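Local coordinates for capsid protein (PDB 2FZ2) that self-assembles, as 180 copies, into a T=3 icosahedral capsid that encloses the single-stranded RNA genome of turnip yellow mosaic virus, at residues V39-T44 and P165-I170; F65-S70 and S181-D186; P85-T90 and T158-A163. All coordinates share one frame; numbering follows the deposited sequence.

Interaction 1: V39-T44 and P165-I170; sequences VLFAGT and PASTCI
Ala42 meets Cys169 and Thr168 at a classic beta bulge, where strands 30-42 and 169-182 run antiparallel in one sheet of the jelly-roll capsid fold. Backbone bonds form the first group. Ala42 N donates to Cys169 O at 3.0 Å. In return Ala42 O takes Cys169 N at 3.3 Å and receives a second, weak bond from Thr168 N. One carbonyl thus serves two successive amides, as the bulge requires.

The apolar contact lies on the face carrying Phe41 and Ile170, a non-hydrogen-bonded pair whose side chains run side by side. Ile170 CG2 sits over the centre of the Phe41 ring, 4.1 Å from its centroid, in a CH-pi contact. The other branch brings CD1 to Phe41 CE2. Ser167 OG lies at the ring's edge, near its plane.

Past the strand end, Gly43 adopts a positive phi (114°) that suits glycine and passes close to Thr168. The Thr168 hydroxyl, placed between the backbone N and the carbonyl carbon (chi1 58°), is hydrogen-bonded to Thr89; its OG1 lies 3.4 Å from Gly43 CA.

Interaction 2: F65-S70 and S181-D186; sequences FYRHAS and SPLITD
Tyr66 and Pro182 face each other as an antiparallel non-hydrogen-bonded pair, with CA atoms 4.3 Å apart and side chains diverging. A backbone bond closes each end of this pair: Leu183 N to Phe65 O at 2.8 Å, and Arg67 N to Ser181 O at 2.6 Å. Between them Tyr66 CA and Pro182 CA make CA-H...O contacts to Ser181 O and Phe65 O. Both chains turn a corner, at Arg67 and at Ser181, and the pairing of strands 66-80 and 169-182 in this jelly-roll sheet carries on past it to Tyr66 and Pro182.

The close part is the buried corner. Ser181 CB lies in the plane of the His68 ring, at its edge, 3.6 Å from CD2. Arg67 CG, anti to its own carbonyl carbon (chi1 -46°), lies 3.4 Å from Pro182 O, and the rest of the chain bends on to cross Leu183 at about a right angle, CD against CD2.

Toward the partly exposed tail the contact thins to Phe65 CE2 and Thr185 CG2, 3.9 Å apart.

His68 ND1 bonds Asp143, and Arg67 NH1 forms a salt bridge with Asp149 of a neighbouring subunit; the backbone O of Phe65, besides Leu183 N, accepts Gln33 NE2 of another. Backbone bonds therefore join the two segments, while a salt bridge and neutral hydrogen bonds, from side chains and carbonyls alike, tie this corner to neighbouring subunits.

Interaction 3: P85-T90 and T158-A163; sequences PAFPTT and TAQPTA
A side-chain amide takes up where the backbone ladder stops: Gln160 NE2 reaches the carbonyl O of Pro88, in a weak hydrogen bond of 2.6 Å with an N-H...O angle of only 118°. A bend of the Gln160 chain at chi2 (79°) places CD 3.6 Å from Pro88 O, and the side chain lies obliquely to the Pro88 ring, NE2 3.5 Å from Pro88 CD.

The regular part is the end of two antiparallel strands of the four-stranded sheet of the jelly roll. Thr90 and Thr158 form a hydrogen-bonded pair, with Thr90 N to Thr158 O at 3.1 Å and Thr158 N to Thr90 O at 2.9 Å. Their side chains lie alongside one another, CB to CB 3.7 Å, and Thr90 CG2 meets Thr158 OG1.

At the other end the loop curls back through an inverse gamma turn centred on Thr162. There Phe87 CE2 lies 3.3 Å from Thr162 O and close to Ala163 O, both oblique to the ring.

Leu82 of a neighbouring subunit packs on Thr90 and Gln160. The contact thus passes from paired backbone to a weaker side-chain bond and then to ring-against-carbonyl packing, implying a less firmly bonded grip as the loop leaves the sheet.

Interactions 1 and 2 both use strand 169-182, near its two ends and on opposite sides of the chain's centre, with nearest atoms about 17 Å apart. Interaction 3 belongs to the four-stranded sheet, yet lies beside interaction 1: Gly43 O and Thr44 O pack against the CB atoms of Ala159 and Ala163, and Thr168 OG1 probably hydrogen-bonds Thr89 OG1, so the two sheets meet at one end of the jelly roll. None is wholly buried. Interaction 2 has no exposed residue among those touching and adds a salt bridge to one neighbouring subunit and hydrogen bonds to two, whereas interaction 1 combines its bulge with an aromatic-aliphatic face and interaction 3 relies on backbone and amide hydrogen bonds, with Phe87 packed against carbonyls.

Interaction 1: V39-T44 and P165-I170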
loop_
_atom_site.group_PDB
_atom_site.type_symbol
_atom_site.label_atom_id
_atom_site.label_comp_id
_atom_site.label_asym_id
_atom_site.label_seq_id
_atom_site.Cartn_x
_atom_site.Cartn_y
_atom_site.Cartn_z
ATOM N N VAL D 39 109.662 -30.760 -68.705
ATOM C CA VAL D 39 109.111 -30.927 -70.042
ATOM C C VAL D 39 110.137 -30.645 -71.117
ATOM O O VAL D 39 110.212 -31.363 -72.109
ATOM C CB VAL D 39 107.942 -29.979 -70.297
ATOM C CG1 VAL D 39 107.384 -30.241 -71.673
ATOM C CG2 VAL D 39 106.866 -30.149 -69.222
ATOM N N LEU D 40 110.927 -29.593 -70.927
ATOM C CA LEU D 40 111.924 -29.255 -71.923
ATOM C C LEU D 40 112.887 -28.125 -71.562
ATOM O O LEU D 40 112.482 -27.106 -70.999
ATOM C CB LEU D 40 111.202 -28.904 -73.210
ATOM C CG LEU D 40 112.109 -28.608 -74.383
ATOM C CD1 LEU D 40 113.288 -29.607 -74.423
ATOM C CD2 LEU D 40 111.264 -28.670 -75.629
ATOM N N PHE D 41 114.161 -28.316 -71.903
ATOM C CA PHE D 41 115.198 -27.319 -71.655
ATOM C C PHE D 41 115.487 -26.681 -73.000
ATOM O O PHE D 41 116.397 -27.094 -73.730
ATOM C CB PHE D 41 116.446 -27.998 -71.131
ATOM C CG PHE D 41 116.338 -28.433 -69.702
ATOM C CD1 PHE D 41 115.523 -29.496 -69.348
ATOM C CD2 PHE D 41 117.066 -27.787 -68.709
ATOM C CE1 PHE D 41 115.432 -29.914 -68.020
ATOM C CE2 PHE D 41 116.981 -28.195 -67.383
ATOM C CZ PHE D 41 116.162 -29.262 -67.037
ATOM N N ALA D 42 114.717 -25.650 -73.318
ATOM C CA ALA D 42 114.824 -25.021 -74.621
ATOM C C ALA D 42 115.648 -23.780 -74.767
ATOM O O ALA D 42 116.201 -23.250 -73.802
ATOM C CB ALA D 42 113.430 -24.741 -75.149
ATOM N N GLY D 43 115.706 -23.340 -76.021
ATOM C CA GLY D 43 116.399 -22.119 -76.365
ATOM C C GLY D 43 117.624 -22.263 -77.228
ATOM O O GLY D 43 118.044 -21.310 -77.891
ATOM N N THR D 44 118.187 -23.460 -77.234
ATOM C CA THR D 44 119.400 -23.724 -77.975
ATOM C C THR D 44 119.212 -23.991 -79.455
ATOM O O THR D 44 120.073 -23.654 -80.267
ATOM C CB THR D 44 120.125 -24.892 -77.341
ATOM O OG1 THR D 44 119.328 -25.413 -76.262
ATOM C CG2 THR D 44 121.465 -24.433 -76.806
ATOM N N PRO D 165 124.567 -20.441 -75.713
ATOM C CA PRO D 165 125.421 -21.557 -75.322
ATOM C C PRO D 165 124.663 -22.551 -74.485
ATOM O O PRO D 165 125.146 -23.652 -74.237
ATOM C CB PRO D 165 126.545 -20.899 -74.525
ATOM C CG PRO D 165 126.243 -19.389 -74.541
ATOM C CD PRO D 165 124.797 -19.263 -74.868
ATOM N N ALA D 166 123.474 -22.163 -74.042
ATOM C CA ALA D 166 122.676 -23.057 -73.222
ATOM C C ALA D 166 121.222 -22.645 -73.178
ATOM O O ALA D 166 120.877 -21.500 -73.473
ATOM C CB ALA D 166 123.242 -23.121 -71.804
ATOM N N SER D 167 120.382 -23.604 -72.798
ATOM C CA SER D 167 118.938 -23.428 -72.688
ATOM C C SER D 167 118.594 -22.056 -72.075
ATOM O O SER D 167 119.125 -21.694 -71.021
ATOM C CB SER D 167 118.385 -24.594 -71.859
ATOM O OG SER D 167 119.412 -25.581 -71.655
ATOM N N THR D 168 117.742 -21.288 -72.764
ATOM C CA THR D 168 117.347 -19.957 -72.305
ATOM C C THR D 168 116.191 -20.055 -71.363
ATOM O O THR D 168 115.843 -19.090 -70.687
ATOM C CB THR D 168 116.838 -19.048 -73.413
ATOM O OG1 THR D 168 115.721 -19.679 -74.043
ATOM C CG2 THR D 168 117.940 -18.718 -74.404
ATOM N N CYS D 169 115.553 -21.206 -71.343
ATOM C CA CYS D 169 114.440 -21.356 -70.439
ATOM C C CYS D 169 114.018 -22.797 -70.264
ATOM O O CYS D 169 114.219 -23.651 -71.143
ATOM C CB CYS D 169 113.262 -20.519 -70.916
ATOM S SG CYS D 169 112.531 -21.148 -72.416
ATOM N N ILE D 170 113.430 -23.041 -69.101
ATOM C CA ILE D 170 112.963 -24.351 -68.717
ATOM C C ILE D 170 111.471 -24.416 -68.680
ATOM O O ILE D 170 110.803 -23.512 -68.167
ATOM C CB ILE D 170 113.414 -24.699 -67.342
ATOM C CG1 ILE D 170 114.771 -24.050 -67.083
ATOM C CG2 ILE D 170 113.377 -26.196 -67.175
ATOM C CD1 ILE D 170 115.897 -25.015 -67.010
#

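Interaction 2: F65-S70 and S181-D186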
loop_
_atom_site.group_PDB
_atom_site.type_symbol
_atom_site.label_atom_id
_atom_site.label_comp_id
_atom_site.label_asym_id
_atom_site.label_seq_id
_atom_site.Cartn_x
_atom_site.Cartn_y
_atom_site.Cartn_z
ATOM N N PHE D 65 99.543 -48.462 -58.392
ATOM C CA PHE D 65 98.823 -48.836 -57.153
ATOM C C PHE D 65 97.404 -48.321 -56.941
ATOM O O PHE D 65 96.765 -48.698 -55.963
ATOM C CB PHE D 65 99.630 -48.488 -55.888
ATOM C CG PHE D 65 100.931 -49.243 -55.766
ATOM C CD1 PHE D 65 102.147 -48.571 -55.785
ATOM C CD2 PHE D 65 100.946 -50.629 -55.697
ATOM C CE1 PHE D 65 103.362 -49.277 -55.746
ATOM C CE2 PHE D 65 102.152 -51.334 -55.660
ATOM C CZ PHE D 65 103.361 -50.655 -55.687
ATOM N N TYR D 66 96.908 -47.456 -57.822
ATOM C CA TYR D 66 95.528 -46.984 -57.698
ATOM C C TYR D 66 94.802 -47.270 -59.008
ATOM O O TYR D 66 95.414 -47.296 -60.077
ATOM C CB TYR D 66 95.481 -45.493 -57.371
ATOM C CG TYR D 66 96.214 -45.173 -56.105
ATOM C CD1 TYR D 66 97.594 -45.015 -56.117
ATOM C CD2 TYR D 66 95.547 -45.094 -54.887
ATOM C CE1 TYR D 66 98.302 -44.792 -54.947
ATOM C CE2 TYR D 66 96.240 -44.870 -53.701
ATOM C CZ TYR D 66 97.623 -44.725 -53.739
ATOM O OH TYR D 66 98.359 -44.548 -52.585
ATOM N N ARG D 67 93.499 -47.506 -58.930
ATOM C CA ARG D 67 92.750 -47.813 -60.129
ATOM C C ARG D 67 92.219 -46.568 -60.821
ATOM O O ARG D 67 92.090 -46.562 -62.052
ATOM C CB ARG D 67 91.608 -48.783 -59.807
ATOM C CG ARG D 67 92.013 -49.957 -58.923
ATOM C CD ARG D 67 91.493 -51.275 -59.474
ATOM N NE ARG D 67 90.222 -51.696 -58.875
ATOM C CZ ARG D 67 89.081 -51.811 -59.553
ATOM N NH1 ARG D 67 89.067 -51.530 -60.851
ATOM N NH2 ARG D 67 87.958 -52.208 -58.945
ATOM N N HIS D 68 91.908 -45.526 -60.047
ATOM C CA HIS D 68 91.414 -44.282 -60.630
ATOM C C HIS D 68 92.163 -43.090 -60.109
ATOM O O HIS D 68 92.598 -43.080 -58.955
ATOM C CB HIS D 68 89.940 -44.051 -60.338
ATOM C CG HIS D 68 89.107 -45.275 -60.470
ATOM N ND1 HIS D 68 88.426 -45.585 -61.627
ATOM C CD2 HIS D 68 88.850 -46.275 -59.598
ATOM C CE1 HIS D 68 87.785 -46.727 -61.461
ATOM N NE2 HIS D 68 88.026 -47.166 -60.238
ATOM N N ALA D 69 92.276 -42.079 -60.969
ATOM C CA ALA D 69 92.967 -40.842 -60.650
ATOM C C ALA D 69 92.691 -39.773 -61.700
ATOM O O ALA D 69 93.051 -39.937 -62.866
ATOM C CB ALA D 69 94.445 -41.091 -60.569
ATOM N N SER D 70 92.053 -38.689 -61.258
ATOM C CA SER D 70 91.712 -37.538 -62.090
ATOM C C SER D 70 92.717 -36.440 -61.782
ATOM O O SER D 70 93.483 -36.555 -60.842
ATOM C CB SER D 70 90.312 -37.024 -61.740
ATOM O OG SER D 70 89.314 -37.527 -62.617
ATOM N N SER D 181 90.842 -46.167 -54.780
ATOM C CA SER D 181 90.729 -47.566 -55.181
ATOM C C SER D 181 92.089 -48.184 -55.466
ATOM O O SER D 181 92.667 -47.986 -56.531
ATOM C CB SER D 181 89.834 -47.692 -56.414
ATOM O OG SER D 181 88.598 -47.016 -56.229
ATOM N N PRO D 182 92.613 -48.949 -54.507
ATOM C CA PRO D 182 93.909 -49.608 -54.632
ATOM C C PRO D 182 93.912 -50.677 -55.706
ATOM O O PRO D 182 92.924 -51.376 -55.918
ATOM C CB PRO D 182 94.152 -50.206 -53.245
ATOM C CG PRO D 182 93.151 -49.589 -52.356
ATOM C CD PRO D 182 91.986 -49.243 -53.217
ATOM N N LEU D 183 95.034 -50.801 -56.391
ATOM C CA LEU D 183 95.145 -51.798 -57.428
ATOM C C LEU D 183 95.864 -52.969 -56.809
ATOM O O LEU D 183 97.074 -52.944 -56.634
ATOM C CB LEU D 183 95.948 -51.249 -58.600
ATOM C CG LEU D 183 95.919 -52.017 -59.917
ATOM C CD1 LEU D 183 97.345 -52.331 -60.324
ATOM C CD2 LEU D 183 95.090 -53.297 -59.777
ATOM N N ILE D 184 95.108 -54.003 -56.485
ATOM C CA ILE D 184 95.659 -55.192 -55.845
ATOM C C ILE D 184 96.712 -55.942 -56.676
ATOM O O ILE D 184 96.379 -56.821 -57.454
ATOM C CB ILE D 184 94.510 -56.145 -55.468
ATOM C CG1 ILE D 184 93.220 -55.337 -55.223
ATOM C CG2 ILE D 184 94.868 -56.910 -54.236
ATOM C CD1 ILE D 184 92.380 -54.950 -56.528
ATOM N N THR D 185 97.985 -55.596 -56.494
ATOM C CA THR D 185 99.076 -56.238 -57.227
ATOM C C THR D 185 100.181 -56.684 -56.263
ATOM O O THR D 185 99.965 -56.756 -55.040
ATOM C CB THR D 185 99.667 -55.260 -58.284
ATOM O OG1 THR D 185 100.843 -55.820 -58.887
ATOM C CG2 THR D 185 100.034 -53.954 -57.636
ATOM N N ASP D 186 101.347 -57.007 -56.820
ATOM C CA ASP D 186 102.494 -57.422 -56.030
ATOM C C ASP D 186 103.134 -56.161 -55.481
ATOM O O ASP D 186 103.715 -55.360 -56.211
ATOM C CB ASP D 186 103.512 -58.191 -56.879
ATOM C CG ASP D 186 104.846 -58.400 -56.155
ATOM O OD1 ASP D 186 105.003 -57.910 -55.017
ATOM O OD2 ASP D 186 105.751 -59.053 -56.718
#

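Interaction 3: P85-T90 and T158-A163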
loop_
_atom_site.group_PDB
_atom_site.type_symbol
_atom_site.label_atom_id
_atom_site.label_comp_id
_atom_site.label_asym_id
_atom_site.label_seq_id
_atom_site.Cartn_x
_atom_site.Cartn_y
_atom_site.Cartn_z
ATOM N N PRO D 85 117.941 -13.177 -71.313
ATOM C CA PRO D 85 118.048 -11.766 -71.679
ATOM C C PRO D 85 118.907 -11.542 -72.912
ATOM O O PRO D 85 118.520 -10.846 -73.853
ATOM C CB PRO D 85 118.640 -11.121 -70.434
ATOM C CG PRO D 85 118.650 -12.209 -69.380
ATOM C CD PRO D 85 118.691 -13.487 -70.093
ATOM N N ALA D 86 120.078 -12.150 -72.907
ATOM C CA ALA D 86 120.991 -12.010 -74.022
ATOM C C ALA D 86 120.481 -12.688 -75.297
ATOM O O ALA D 86 120.900 -12.341 -76.405
ATOM C CB ALA D 86 122.325 -12.594 -73.624
ATOM N N PHE D 87 119.569 -13.643 -75.130
ATOM C CA PHE D 87 119.027 -14.414 -76.248
ATOM C C PHE D 87 117.511 -14.618 -76.244
ATOM O O PHE D 87 117.031 -15.689 -75.870
ATOM C CB PHE D 87 119.670 -15.794 -76.260
ATOM C CG PHE D 87 121.126 -15.782 -76.584
ATOM C CD1 PHE D 87 122.070 -15.955 -75.587
ATOM C CD2 PHE D 87 121.556 -15.637 -77.897
ATOM C CE1 PHE D 87 123.428 -15.989 -75.888
ATOM C CE2 PHE D 87 122.914 -15.668 -78.215
ATOM C CZ PHE D 87 123.854 -15.847 -77.204
ATOM N N PRO D 88 116.738 -13.603 -76.667
ATOM C CA PRO D 88 115.270 -13.681 -76.715
ATOM C C PRO D 88 114.806 -14.900 -77.475
ATOM O O PRO D 88 115.272 -15.159 -78.576
ATOM C CB PRO D 88 114.858 -12.398 -77.425
ATOM C CG PRO D 88 115.968 -11.454 -77.145
ATOM C CD PRO D 88 117.227 -12.284 -77.103
ATOM N N THR D 89 113.871 -15.636 -76.896
ATOM C CA THR D 89 113.374 -16.846 -77.539
ATOM C C THR D 89 111.862 -16.868 -77.757
ATOM O O THR D 89 111.100 -16.300 -76.977
ATOM C CB THR D 89 113.768 -18.069 -76.715
ATOM O OG1 THR D 89 115.166 -18.002 -76.407
ATOM C CG2 THR D 89 113.476 -19.322 -77.482
ATOM N N THR D 90 111.422 -17.527 -78.819
ATOM C CA THR D 90 109.997 -17.598 -79.101
ATOM C C THR D 90 109.469 -18.925 -78.629
ATOM O O THR D 90 109.971 -19.982 -79.007
ATOM C CB THR D 90 109.688 -17.483 -80.599
ATOM O OG1 THR D 90 109.920 -16.143 -81.045
ATOM C CG2 THR D 90 108.249 -17.842 -80.859
ATOM N N THR D 158 111.394 -21.528 -81.055
ATOM C CA THR D 158 112.029 -20.919 -82.212
ATOM C C THR D 158 113.210 -20.166 -81.619
ATOM O O THR D 158 113.034 -19.108 -81.015
ATOM C CB THR D 158 111.053 -19.956 -82.935
ATOM O OG1 THR D 158 109.722 -20.503 -82.916
ATOM C CG2 THR D 158 111.480 -19.759 -84.374
ATOM N N ALA D 159 114.410 -20.723 -81.773
ATOM C CA ALA D 159 115.620 -20.130 -81.192
ATOM C C ALA D 159 116.340 -19.105 -82.045
ATOM O O ALA D 159 116.082 -18.988 -83.247
ATOM C CB ALA D 159 116.593 -21.225 -80.810
ATOM N N GLN D 160 117.254 -18.369 -81.414
ATOM C CA GLN D 160 118.026 -17.358 -82.124
ATOM C C GLN D 160 118.893 -17.994 -83.203
ATOM O O GLN D 160 119.426 -19.085 -83.025
ATOM C CB GLN D 160 118.927 -16.594 -81.162
ATOM C CG GLN D 160 119.053 -15.123 -81.488
ATOM C CD GLN D 160 117.845 -14.360 -81.010
ATOM O OE1 GLN D 160 117.243 -13.590 -81.752
ATOM N NE2 GLN D 160 117.473 -14.578 -79.757
ATOM N N PRO D 161 119.012 -17.311 -84.344
ATOM C CA PRO D 161 119.827 -17.827 -85.440
ATOM C C PRO D 161 121.190 -18.110 -84.828
ATOM O O PRO D 161 121.676 -19.240 -84.834
ATOM C CB PRO D 161 119.840 -16.660 -86.425
ATOM C CG PRO D 161 119.659 -15.448 -85.533
ATOM C CD PRO D 161 118.591 -15.927 -84.604
ATOM N N THR D 162 121.789 -17.065 -84.283
ATOM C CA THR D 162 123.065 -17.166 -83.605
ATOM C C THR D 162 122.628 -17.548 -82.198
ATOM O O THR D 162 122.367 -16.695 -81.348
ATOM C CB THR D 162 123.750 -15.819 -83.624
ATOM O OG1 THR D 162 122.762 -14.796 -83.428
ATOM C CG2 THR D 162 124.437 -15.603 -84.964
ATOM N N ALA D 163 122.535 -18.853 -81.978
ATOM C CA ALA D 163 122.059 -19.421 -80.723
ATOM C C ALA D 163 122.881 -19.250 -79.457
ATOM O O ALA D 163 124.083 -19.002 -79.499
ATOM C CB ALA D 163 121.768 -20.904 -80.931
#